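Local coordinates for protection of telomeres protein 1 (Schizosaccharomyces pombe, PDB 1QZG), which binds single-stranded telomeric DNA, here through an N-terminal OB-fold domain, to protect the 3' overhang of chromosome ends and regulate telomerase and telomere length, at residues E15-G20 with W74-D79; K40-V45 with Q111-S116; L85-F90 with L107-I112. All coordinates share one frame; numbering follows the deposited sequence.

Contact 1: residues E15-G20 with W74-D79; sequences ELLNAG and WDPTCD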
loop_
_atom_site.group_PDB
_atom_site.type_symbol
_atom_site.label_atom_id
_atom_site.label_comp_id
_atom_site.label_asym_id
_atom_site.label_seq_id
_atom_site.Cartn_x
_atom_site.Cartn_y
_atom_site.Cartn_z
ATOM N N GLU C 15 15.814 7.641 5.093
ATOM C CA GLU C 15 15.814 8.355 6.375
ATOM C C GLU C 15 14.379 8.601 6.793
ATOM O O GLU C 15 14.021 8.473 7.963
ATOM C CB GLU C 15 16.519 9.699 6.244
ATOM C CG GLU C 15 17.604 9.704 5.198
ATOM C CD GLU C 15 18.574 10.843 5.380
ATOM O OE1 GLU C 15 19.007 11.066 6.530
ATOM O OE2 GLU C 15 18.914 11.503 4.377
ATOM N N LEU C 16 13.569 8.977 5.812
ATOM C CA LEU C 16 12.155 9.228 6.034
ATOM C C LEU C 16 11.544 7.983 6.683
ATOM O O LEU C 16 11.023 8.046 7.798
ATOM C CB LEU C 16 11.481 9.524 4.692
ATOM C CG LEU C 16 10.776 10.870 4.497
ATOM C CD1 LEU C 16 11.242 11.903 5.520
ATOM C CD2 LEU C 16 11.031 11.341 3.073
ATOM N N LEU C 17 11.636 6.852 5.990
ATOM C CA LEU C 17 11.098 5.591 6.488
ATOM C C LEU C 17 11.672 5.171 7.837
ATOM O O LEU C 17 10.941 4.704 8.709
ATOM C CB LEU C 17 11.350 4.483 5.473
ATOM C CG LEU C 17 10.557 4.625 4.179
ATOM C CD1 LEU C 17 11.074 3.639 3.153
ATOM C CD2 LEU C 17 9.086 4.396 4.470
ATOM N N ASN C 18 12.982 5.323 8.004
ATOM C CA ASN C 18 13.617 4.950 9.260
ATOM C C ASN C 18 13.049 5.703 10.461
ATOM O O ASN C 18 13.203 5.265 11.602
ATOM C CB ASN C 18 15.128 5.187 9.195
ATOM C CG ASN C 18 15.828 4.211 8.282
ATOM O OD1 ASN C 18 15.358 3.093 8.074
ATOM N ND2 ASN C 18 16.974 4.619 7.746
ATOM N N ALA C 19 12.394 6.830 10.211
ATOM C CA ALA C 19 11.828 7.616 11.297
ATOM C C ALA C 19 10.530 7.005 11.816
ATOM O O ALA C 19 9.968 7.476 12.801
ATOM C CB ALA C 19 11.583 9.047 10.835
ATOM N N GLY C 20 10.061 5.950 11.155
ATOM C CA GLY C 20 8.822 5.317 11.575
ATOM C C GLY C 20 7.641 6.042 10.956
ATOM O O GLY C 20 6.918 5.483 10.131
ATOM N N TRP C 74 4.976 -3.737 1.037
ATOM C CA TRP C 74 6.361 -3.794 1.459
ATOM C C TRP C 74 7.022 -2.441 1.279
ATOM O O TRP C 74 6.596 -1.634 0.439
ATOM C CB TRP C 74 7.087 -4.846 0.616
ATOM C CG TRP C 74 8.579 -4.891 0.764
ATOM C CD1 TRP C 74 9.281 -5.780 1.530
ATOM C CD2 TRP C 74 9.553 -4.038 0.147
ATOM N NE1 TRP C 74 10.631 -5.540 1.419
ATOM C CE2 TRP C 74 10.827 -4.481 0.572
ATOM C CE3 TRP C 74 9.502 -2.943 -0.729
ATOM C CZ2 TRP C 74 12.014 -3.863 0.160
ATOM C CZ3 TRP C 74 10.658 -2.340 -1.150
ATOM C CH2 TRP C 74 11.911 -2.805 -0.705
ATOM N N ASP C 75 8.056 -2.177 2.070
ATOM C CA ASP C 75 8.840 -0.962 1.897
ATOM C C ASP C 75 10.235 -1.316 2.409
ATOM O O ASP C 75 10.402 -2.350 3.083
ATOM C CB ASP C 75 8.178 0.246 2.592
ATOM C CG ASP C 75 8.421 0.342 4.077
ATOM O OD1 ASP C 75 9.214 -0.460 4.596
ATOM O OD2 ASP C 75 7.802 1.214 4.721
ATOM N N PRO C 76 11.239 -0.489 2.105
ATOM C CA PRO C 76 12.616 -0.750 2.535
ATOM C C PRO C 76 12.878 -1.027 4.015
ATOM O O PRO C 76 14.002 -1.362 4.373
ATOM C CB PRO C 76 13.370 0.484 2.039
ATOM C CG PRO C 76 12.576 0.909 0.834
ATOM C CD PRO C 76 11.159 0.768 1.343
ATOM N N THR C 77 11.874 -0.898 4.878
ATOM C CA THR C 77 12.121 -1.171 6.288
ATOM C C THR C 77 11.919 -2.634 6.652
ATOM O O THR C 77 12.296 -3.081 7.735
ATOM C CB THR C 77 11.272 -0.298 7.214
ATOM O OG1 THR C 77 9.892 -0.538 6.943
ATOM C CG2 THR C 77 11.589 1.171 6.993
ATOM N N CYS C 78 11.317 -3.376 5.749
ATOM C CA CYS C 78 11.167 -4.818 5.952
ATOM C C CYS C 78 12.319 -5.460 5.205
ATOM O O CYS C 78 13.149 -4.752 4.633
ATOM C CB CYS C 78 9.832 -5.364 5.402
ATOM S SG CYS C 78 8.466 -4.156 5.445
ATOM N N ASP C 79 12.392 -6.784 5.197
ATOM C CA ASP C 79 13.462 -7.442 4.468
ATOM C C ASP C 79 12.881 -8.138 3.234
ATOM O O ASP C 79 11.703 -8.486 3.215
ATOM C CB ASP C 79 14.195 -8.455 5.359
ATOM C CG ASP C 79 13.332 -8.985 6.487
ATOM O OD1 ASP C 79 12.858 -8.179 7.315
ATOM O OD2 ASP C 79 13.130 -10.223 6.544
#
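Leu17 of helix 10-18 presses against a type I turn, Asp75 to Cys78, that begins with an Asx turn and lies in the loop between strands 67-74 and 85-91 of the OB fold. From its root outward, CB rests 3.7 Å from Thr77 CG2. CG stands anti to the carbonyl carbon (chi1 -68°), which sends the branched end toward the head of the turn. There CD1 meets the proline ring crosswise, 3.4 Å from Pro76 CD, a tight carbon pair, while CD2 reaches the carboxylate, 3.4 Å from Asp75 OD2. A forked leucine suits the place because one methyl serves each of two neighbours. Pro76 also packs on Leu167 and Ile170 of helix 158-175, so the turn lies between two helices. Asp75 is buried, but both carboxylate oxygens have donors: OD2 accepts the backbone N-H of Ile32, and OD1 serves the turn. With an alanine at Asp75, the N-H groups of Thr77 and Ile32 would probably be left without their acceptor, and a gap would open at the leucine methyl. The Asx turn itself is closed by Thr77 N, 2.7 Å from Asp75 OD1, which it approaches 38° out of the carboxylate plane.

Contact 2: residues K40-V45 with Q111-S116; sequences KKNTIV and QITLRS. With nucleotides of chain A.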
loop_
_atom_site.group_PDB
_atom_site.type_symbol
_atom_site.label_atom_id
_atom_site.label_comp_id
_atom_site.label_asym_id
_atom_site.label_seq_id
_atom_site.Cartn_x
_atom_site.Cartn_y
_atom_site.Cartn_z
ATOM N N LYS C 40 -1.746 -3.083 21.191
ATOM C CA LYS C 40 -2.906 -3.527 21.943
ATOM C C LYS C 40 -4.159 -2.840 21.398
ATOM O O LYS C 40 -5.208 -3.465 21.272
ATOM C CB LYS C 40 -2.726 -3.221 23.436
ATOM C CG LYS C 40 -3.515 -4.164 24.338
ATOM C CD LYS C 40 -3.331 -3.862 25.820
ATOM C CE LYS C 40 -4.231 -4.767 26.656
ATOM N NZ LYS C 40 -4.151 -4.492 28.120
ATOM N N LYS C 41 -4.041 -1.561 21.058
ATOM C CA LYS C 41 -5.175 -0.812 20.523
ATOM C C LYS C 41 -5.044 -0.451 19.043
ATOM O O LYS C 41 -3.989 -0.007 18.588
ATOM C CB LYS C 41 -5.401 0.460 21.346
ATOM C CG LYS C 41 -5.874 0.177 22.768
ATOM C CD LYS C 41 -6.270 1.440 23.520
ATOM C CE LYS C 41 -6.840 1.079 24.889
ATOM N NZ LYS C 41 -7.318 2.265 25.661
ATOM N N ASN C 42 -6.133 -0.644 18.304
ATOM C CA ASN C 42 -6.188 -0.345 16.875
ATOM C C ASN C 42 -5.920 1.135 16.591
ATOM O O ASN C 42 -6.300 2.003 17.376
ATOM C CB ASN C 42 -7.572 -0.699 16.322
ATOM C CG ASN C 42 -7.918 -2.163 16.490
ATOM O OD1 ASN C 42 -9.045 -2.579 16.218
ATOM N ND2 ASN C 42 -6.954 -2.955 16.934
ATOM N N THR C 43 -5.270 1.412 15.464
ATOM C CA THR C 43 -4.977 2.782 15.048
ATOM C C THR C 43 -5.296 2.904 13.551
ATOM O O THR C 43 -5.377 1.895 12.851
ATOM C CB THR C 43 -3.477 3.154 15.288
ATOM O OG1 THR C 43 -2.626 2.246 14.575
ATOM C CG2 THR C 43 -3.132 3.091 16.777
ATOM N N ILE C 44 -5.497 4.129 13.072
ATOM C CA ILE C 44 -5.781 4.373 11.663
ATOM C C ILE C 44 -4.554 5.053 11.063
ATOM O O ILE C 44 -4.061 6.044 11.597
ATOM C CB ILE C 44 -7.007 5.293 11.475
ATOM C CG1 ILE C 44 -8.220 4.717 12.209
ATOM C CG2 ILE C 44 -7.328 5.429 9.993
ATOM C CD1 ILE C 44 -9.409 5.673 12.256
ATOM N N VAL C 45 -4.066 4.528 9.946
ATOM C CA VAL C 45 -2.869 5.084 9.326
ATOM C C VAL C 45 -2.966 5.221 7.818
ATOM O O VAL C 45 -3.946 4.801 7.195
ATOM C CB VAL C 45 -1.644 4.182 9.600
ATOM C CG1 VAL C 45 -1.494 3.938 11.089
ATOM C CG2 VAL C 45 -1.803 2.846 8.852
ATOM N N GLN C 111 -6.221 5.883 5.125
ATOM C CA GLN C 111 -7.261 5.428 6.086
ATOM C C GLN C 111 -7.342 3.910 6.189
ATOM O O GLN C 111 -8.306 3.291 5.739
ATOM C CB GLN C 111 -8.638 6.036 5.746
ATOM C CG GLN C 111 -8.739 7.538 6.028
ATOM C CD GLN C 111 -9.272 7.864 7.427
ATOM O OE1 GLN C 111 -10.458 7.726 7.696
ATOM N NE2 GLN C 111 -8.386 8.278 8.287
ATOM N N ILE C 112 -6.326 3.301 6.791
ATOM C CA ILE C 112 -6.293 1.867 6.993
ATOM C C ILE C 112 -6.181 1.599 8.490
ATOM O O ILE C 112 -5.311 2.146 9.156
ATOM C CB ILE C 112 -5.076 1.231 6.303
ATOM C CG1 ILE C 112 -5.086 1.566 4.808
ATOM C CG2 ILE C 112 -5.080 -0.254 6.533
ATOM C CD1 ILE C 112 -6.301 0.989 4.054
ATOM N N THR C 113 -7.077 0.777 9.015
ATOM C CA THR C 113 -7.038 0.409 10.425
ATOM C C THR C 113 -6.000 -0.699 10.625
ATOM O O THR C 113 -5.960 -1.667 9.867
ATOM C CB THR C 113 -8.395 -0.141 10.909
ATOM O OG1 THR C 113 -9.341 0.927 11.016
ATOM C CG2 THR C 113 -8.240 -0.816 12.287
ATOM N N LEU C 114 -5.157 -0.549 11.640
ATOM C CA LEU C 114 -4.157 -1.556 11.959
ATOM C C LEU C 114 -4.676 -2.264 13.206
ATOM O O LEU C 114 -5.040 -1.609 14.189
ATOM C CB LEU C 114 -2.809 -0.895 12.266
ATOM C CG LEU C 114 -1.662 -0.895 11.250
ATOM C CD1 LEU C 114 -2.159 -0.699 9.826
ATOM C CD2 LEU C 114 -0.664 0.193 11.658
ATOM N N ARG C 115 -4.730 -3.591 13.165
ATOM C CA ARG C 115 -5.200 -4.352 14.315
ATOM C C ARG C 115 -4.512 -5.704 14.391
ATOM O O ARG C 115 -3.907 -6.157 13.420
ATOM C CB ARG C 115 -6.719 -4.552 14.253
ATOM C CG ARG C 115 -7.160 -5.423 13.109
ATOM C CD ARG C 115 -8.145 -6.499 13.556
ATOM N NE ARG C 115 -8.273 -7.539 12.534
ATOM C CZ ARG C 115 -9.084 -8.588 12.624
ATOM N NH1 ARG C 115 -9.851 -8.749 13.692
ATOM N NH2 ARG C 115 -9.125 -9.477 11.642
ATOM N N SER C 116 -4.616 -6.344 15.552
ATOM C CA SER C 116 -4.008 -7.646 15.780
ATOM C C SER C 116 -4.926 -8.804 15.397
ATOM O O SER C 116 -6.141 -8.757 15.603
ATOM C CB SER C 116 -3.621 -7.793 17.252
ATOM O OG SER C 116 -2.712 -6.782 17.641
ATOM P P DG A 2 -15.053 -4.357 16.584
ATOM O OP1 DG A 2 -15.897 -4.985 17.629
ATOM O OP2 DG A 2 -13.869 -3.544 16.975
ATOM O "O5'" DG A 2 -14.580 -5.498 15.581
ATOM C "C5'" DG A 2 -15.549 -6.169 14.782
ATOM C "C4'" DG A 2 -14.974 -6.534 13.433
ATOM O "O4'" DG A 2 -14.643 -5.351 12.665
ATOM C "C3'" DG A 2 -13.713 -7.392 13.471
ATOM O "O3'" DG A 2 -13.873 -8.472 12.545
ATOM C "C2'" DG A 2 -12.610 -6.430 13.046
ATOM C "C1'" DG A 2 -13.348 -5.486 12.112
ATOM N N9 DG A 2 -12.791 -4.142 11.952
ATOM C C8 DG A 2 -12.256 -3.337 12.930
ATOM N N7 DG A 2 -11.876 -2.171 12.480
ATOM C C5 DG A 2 -12.170 -2.209 11.121
ATOM C C6 DG A 2 -11.988 -1.224 10.111
ATOM O O6 DG A 2 -11.548 -0.073 10.222
ATOM N N1 DG A 2 -12.394 -1.689 8.865
ATOM C C2 DG A 2 -12.926 -2.930 8.622
ATOM N N2 DG A 2 -13.235 -3.196 7.342
ATOM N N3 DG A 2 -13.131 -3.843 9.559
ATOM C C4 DG A 2 -12.723 -3.420 10.776
HETATM O O HOH W 1 -4.689 -3.827 17.704
#
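Val45 and Leu114 pack at about a right angle, with Val45 CG2 3.7 Å from Leu114 CD1, on the sheet face that also carries Thr43 and Ile112. Val45 CG1 stands anti to the carbonyl carbon (chi1 -54°), which leaves CG2 between the backbone N and the carbonyl carbon, facing the leucine's fork. Below them the antiparallel backbones are paired: Leu114 N gives Thr43 O a nearly straight 2.7 Å bond, and two more bonds join Val45 and Ile112. On the other face, Ile44 CG2 touches the amide of Gln111, 3.5 Å from NE2; a bend at chi2 (-92°) brings that amide back although its CB points away. Thr113 is small enough to leave room for a base, and its OG1 donates a short 2.5 Å hydrogen bond to O6 of DG2 of chain A. Asn42 runs alongside Arg115, its CG 3.5 Å from Arg115 CB. The arginine bends at chi2 (132°) and carries its guanidinium to the sugar of that nucleotide, NH1 lying 3.7 Å from C2' of DG2; NH2 is held by Gln122 and weakly by O4 of the bound thymidine phosphate. Gln111 and Ile112 stand opposite the single Val45 in a G1 beta bulge, with the positive phi of its first position at Gln111, where the chain turns a corner before strand 112-117 meets strand 43-59, the pairing of first and fourth strands that helps close an OB-fold barrel.

Contact 3: residues L85-F90 with L107-I112; sequences LQIHLF and LLLHQI. With TMP (thymidine-5'-phosphate), chain E; nucleotides of chain A.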
loop_
_atom_site.group_PDB
_atom_site.type_symbol
_atom_site.label_atom_id
_atom_site.label_comp_id
_atom_site.label_asym_id
_atom_site.label_seq_id
_atom_site.Cartn_x
_atom_site.Cartn_y
_atom_site.Cartn_z
ATOM N N LEU C 85 3.152 -6.333 5.224
ATOM C CA LEU C 85 1.917 -6.137 5.951
ATOM C C LEU C 85 0.705 -6.572 5.131
ATOM O O LEU C 85 0.475 -6.049 4.041
ATOM C CB LEU C 85 1.784 -4.665 6.375
ATOM C CG LEU C 85 0.530 -4.269 7.167
ATOM C CD1 LEU C 85 0.569 -4.871 8.552
ATOM C CD2 LEU C 85 0.397 -2.755 7.247
ATOM N N GLN C 86 -0.055 -7.540 5.660
ATOM C CA GLN C 86 -1.256 -8.014 4.985
ATOM C C GLN C 86 -2.367 -6.998 5.212
ATOM O O GLN C 86 -2.665 -6.628 6.349
ATOM C CB GLN C 86 -1.712 -9.368 5.543
ATOM C CG GLN C 86 -3.054 -9.826 4.984
ATOM C CD GLN C 86 -3.598 -11.068 5.684
ATOM O OE1 GLN C 86 -3.814 -12.102 5.055
ATOM N NE2 GLN C 86 -3.820 -10.964 6.990
ATOM N N ILE C 87 -3.027 -6.569 4.124
ATOM C CA ILE C 87 -4.090 -5.590 4.211
ATOM C C ILE C 87 -5.309 -6.042 3.413
ATOM O O ILE C 87 -5.194 -6.409 2.242
ATOM C CB ILE C 87 -3.634 -4.213 3.656
ATOM C CG1 ILE C 87 -2.356 -3.786 4.374
ATOM C CG2 ILE C 87 -4.714 -3.156 3.819
ATOM C CD1 ILE C 87 -1.514 -2.777 3.620
ATOM N N HIS C 88 -6.470 -6.023 4.074
ATOM C CA HIS C 88 -7.703 -6.359 3.377
ATOM C C HIS C 88 -8.421 -5.063 3.074
ATOM O O HIS C 88 -8.688 -4.270 3.983
ATOM C CB HIS C 88 -8.613 -7.238 4.238
ATOM C CG HIS C 88 -8.050 -8.592 4.521
ATOM N ND1 HIS C 88 -7.716 -9.479 3.521
ATOM C CD2 HIS C 88 -7.745 -9.206 5.687
ATOM C CE1 HIS C 88 -7.227 -10.580 4.059
ATOM N NE2 HIS C 88 -7.232 -10.442 5.373
ATOM N N LEU C 89 -8.652 -4.887 1.771
ATOM C CA LEU C 89 -9.373 -3.694 1.346
ATOM C C LEU C 89 -10.813 -4.076 1.023
ATOM O O LEU C 89 -11.026 -4.981 0.217
ATOM C CB LEU C 89 -8.690 -3.097 0.128
ATOM C CG LEU C 89 -7.235 -2.714 0.376
ATOM C CD1 LEU C 89 -6.541 -2.302 -0.911
ATOM C CD2 LEU C 89 -7.161 -1.608 1.411
ATOM N N PHE C 90 -11.786 -3.403 1.631
ATOM C CA PHE C 90 -13.194 -3.724 1.403
ATOM C C PHE C 90 -13.978 -2.567 0.839
ATOM O O PHE C 90 -13.602 -1.403 0.982
ATOM C CB PHE C 90 -13.890 -4.117 2.708
ATOM C CG PHE C 90 -13.338 -5.352 3.364
ATOM C CD1 PHE C 90 -12.383 -5.256 4.371
ATOM C CD2 PHE C 90 -13.816 -6.609 3.009
ATOM C CE1 PHE C 90 -11.921 -6.400 5.025
ATOM C CE2 PHE C 90 -13.357 -7.760 3.656
ATOM C CZ PHE C 90 -12.409 -7.656 4.665
ATOM N N LEU C 107 1.767 1.521 -4.185
ATOM C CA LEU C 107 0.396 1.741 -3.752
ATOM C C LEU C 107 0.354 2.599 -2.502
ATOM O O LEU C 107 0.994 2.276 -1.495
ATOM C CB LEU C 107 -0.293 0.411 -3.444
ATOM C CG LEU C 107 -1.712 0.508 -2.856
ATOM C CD1 LEU C 107 -2.688 1.119 -3.895
ATOM C CD2 LEU C 107 -2.178 -0.867 -2.462
ATOM N N LEU C 108 -0.410 3.683 -2.576
ATOM C CA LEU C 108 -0.600 4.594 -1.460
ATOM C C LEU C 108 -2.019 4.377 -0.918
ATOM O O LEU C 108 -2.999 4.461 -1.667
ATOM C CB LEU C 108 -0.438 6.041 -1.940
ATOM C CG LEU C 108 -0.506 7.183 -0.927
ATOM C CD1 LEU C 108 -0.057 8.485 -1.608
ATOM C CD2 LEU C 108 -1.924 7.327 -0.386
ATOM N N LEU C 109 -2.129 4.091 0.376
ATOM C CA LEU C 109 -3.429 3.869 1.002
ATOM C C LEU C 109 -3.707 4.910 2.072
ATOM O O LEU C 109 -2.862 5.185 2.932
ATOM C CB LEU C 109 -3.497 2.468 1.617
ATOM C CG LEU C 109 -3.469 1.306 0.618
ATOM C CD1 LEU C 109 -3.141 -0.011 1.341
ATOM C CD2 LEU C 109 -4.850 1.205 -0.066
ATOM N N HIS C 110 -4.888 5.512 1.997
ATOM C CA HIS C 110 -5.298 6.522 2.968
ATOM C C HIS C 110 -6.451 6.002 3.816
ATOM O O HIS C 110 -7.514 5.697 3.281
ATOM C CB HIS C 110 -5.721 7.797 2.230
ATOM C CG HIS C 110 -6.196 8.887 3.124
ATOM N ND1 HIS C 110 -7.422 9.496 2.966
ATOM C CD2 HIS C 110 -5.621 9.477 4.200
ATOM C CE1 HIS C 110 -7.581 10.408 3.906
ATOM N NE2 HIS C 110 -6.503 10.415 4.667
ATOM N N GLN C 111 -6.221 5.883 5.125
ATOM C CA GLN C 111 -7.261 5.428 6.086
ATOM C C GLN C 111 -7.342 3.910 6.189
ATOM O O GLN C 111 -8.306 3.291 5.739
ATOM C CB GLN C 111 -8.638 6.036 5.746
ATOM C CG GLN C 111 -8.739 7.538 6.028
ATOM C CD GLN C 111 -9.272 7.864 7.427
ATOM O OE1 GLN C 111 -10.458 7.726 7.696
ATOM N NE2 GLN C 111 -8.386 8.278 8.287
ATOM N N ILE C 112 -6.326 3.301 6.791
ATOM C CA ILE C 112 -6.293 1.867 6.993
ATOM C C ILE C 112 -6.181 1.599 8.490
ATOM O O ILE C 112 -5.311 2.146 9.156
ATOM C CB ILE C 112 -5.076 1.231 6.303
ATOM C CG1 ILE C 112 -5.086 1.566 4.808
ATOM C CG2 ILE C 112 -5.080 -0.254 6.533
ATOM C CD1 ILE C 112 -6.301 0.989 4.054
HETATM C "C1'" TMP E . -8.531 -15.934 6.624
HETATM N N1 TMP E . -8.832 -14.856 7.570
HETATM C C2 TMP E . -8.131 -13.676 7.497
HETATM O O2 TMP E . -7.254 -13.471 6.675
HETATM N N3 TMP E . -8.498 -12.738 8.430
HETATM C C4 TMP E . -9.473 -12.859 9.404
HETATM O O4 TMP E . -9.676 -11.935 10.188
HETATM C C5 TMP E . -10.178 -14.120 9.412
HETATM C C5M TMP E . -11.267 -14.340 10.415
HETATM C C6 TMP E . -9.823 -15.040 8.508
ATOM P P DT A 4 -16.889 -13.891 9.610
ATOM O OP1 DT A 4 -17.761 -15.087 9.726
ATOM O OP2 DT A 4 -15.421 -14.027 9.791
ATOM O "O5'" DT A 4 -17.153 -13.303 8.163
ATOM C "C5'" DT A 4 -16.109 -13.206 7.230
ATOM C "C4'" DT A 4 -16.632 -12.608 5.950
ATOM O "O4'" DT A 4 -16.938 -11.202 6.147
ATOM C "C3'" DT A 4 -15.605 -12.664 4.829
ATOM O "O3'" DT A 4 -16.200 -13.202 3.655
ATOM C "C2'" DT A 4 -15.159 -11.224 4.650
ATOM C "C1'" DT A 4 -16.385 -10.449 5.083
ATOM N N1 DT A 4 -16.099 -9.079 5.568
ATOM C C2 DT A 4 -16.711 -8.035 4.913
ATOM O O2 DT A 4 -17.497 -8.195 4.000
ATOM N N3 DT A 4 -16.365 -6.785 5.364
ATOM C C4 DT A 4 -15.488 -6.483 6.386
ATOM O O4 DT A 4 -15.241 -5.308 6.654
ATOM C C5 DT A 4 -14.908 -7.622 7.058
ATOM C C7 DT A 4 -13.973 -7.382 8.201
ATOM C C6 DT A 4 -15.236 -8.850 6.622
ATOM P P DA A 5 -15.437 -14.376 2.877
ATOM O OP1 DA A 5 -16.271 -14.858 1.750
ATOM O OP2 DA A 5 -14.992 -15.315 3.918
ATOM O "O5'" DA A 5 -14.176 -13.615 2.280
ATOM C "C5'" DA A 5 -12.866 -14.089 2.500
ATOM C "C4'" DA A 5 -11.870 -13.020 2.125
ATOM O "O4'" DA A 5 -11.939 -11.951 3.097
ATOM C "C3'" DA A 5 -10.435 -13.520 2.178
ATOM O "O3'" DA A 5 -9.630 -12.741 1.310
ATOM C "C2'" DA A 5 -10.038 -13.268 3.621
ATOM C "C1'" DA A 5 -10.894 -12.086 4.058
ATOM N N9 DA A 5 -11.530 -12.323 5.355
ATOM C C8 DA A 5 -12.194 -13.461 5.743
ATOM N N7 DA A 5 -12.701 -13.396 6.947
ATOM C C5 DA A 5 -12.344 -12.132 7.390
ATOM C C6 DA A 5 -12.600 -11.443 8.590
ATOM N N6 DA A 5 -13.318 -11.942 9.602
ATOM N N1 DA A 5 -12.092 -10.198 8.713
ATOM C C2 DA A 5 -11.389 -9.687 7.695
ATOM N N3 DA A 5 -11.095 -10.228 6.518
ATOM C C4 DA A 5 -11.608 -11.465 6.425
#
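Ile87 and Leu109 meet tip to tip in the core of the OB-fold barrel, Ile87 CD1 lying 3.9 Å from Leu109 CD1. This first group of contacts is wholly apolar. Leu89 comes in obliquely, its CD2 3.9 Å from Leu109 CD2, and the same methyl lies 3.8 Å from Ile112 CD1. Ile112, whose chain bends at chi2 (-63°), offers that delta methyl to Leu89 and its other branch to Ile87, CG2 to CG2 at 4.0 Å. Branched aliphatic residues suit the site because their methyls join strand 85-91 to strands 106-109 and 112-117 across the barrel interior, where the backbones are too far apart to pair. A second group belongs to DNA binding: strand 85-91 alternates, so His88 points away from this core. The thymine of DT4 of chain A lies over one face of Phe90, its C4 3.5 Å above the ring centre, and N3 of DA5 of chain A meets the ring edge near CZ. An aromatic suits a place that must offer a base a broad flat surface. DA5 also lies over one face of the His88 ring, N3 3.6 Å from its CD2. Polar contact comes last. Thr70 OG1 is hydrogen-bonded to His88 ND1, which helps fix the ring's rotation, and His88 NE2 donates to O2 of the bound thymidine phosphate at 3.3 Å, with an angle of 141° at the hydrogen.

Contact 2 knits two strands of the barrel wall and contact 3 fills the interior behind it: they share Gln111 and Ile112, their centres are 11 Å apart, and they touch where Leu114 CD1 lies 4.2 Å from Leu85 CD2. The corner after strand 106-109 lets the chain serve both, and each brings a member of the thymidine phosphate pocket, Arg115 from contact 2 and His88 from contact 3, which Tyr117 and Gln122 complete. Contact 1 stands apart, its centre 18 Å from that of contact 2 and 17 Å from that of contact 3, and its nearest atom about 17 Å from the DNA; it fastens the N-terminal helix to the barrel, well away from the nucleotides.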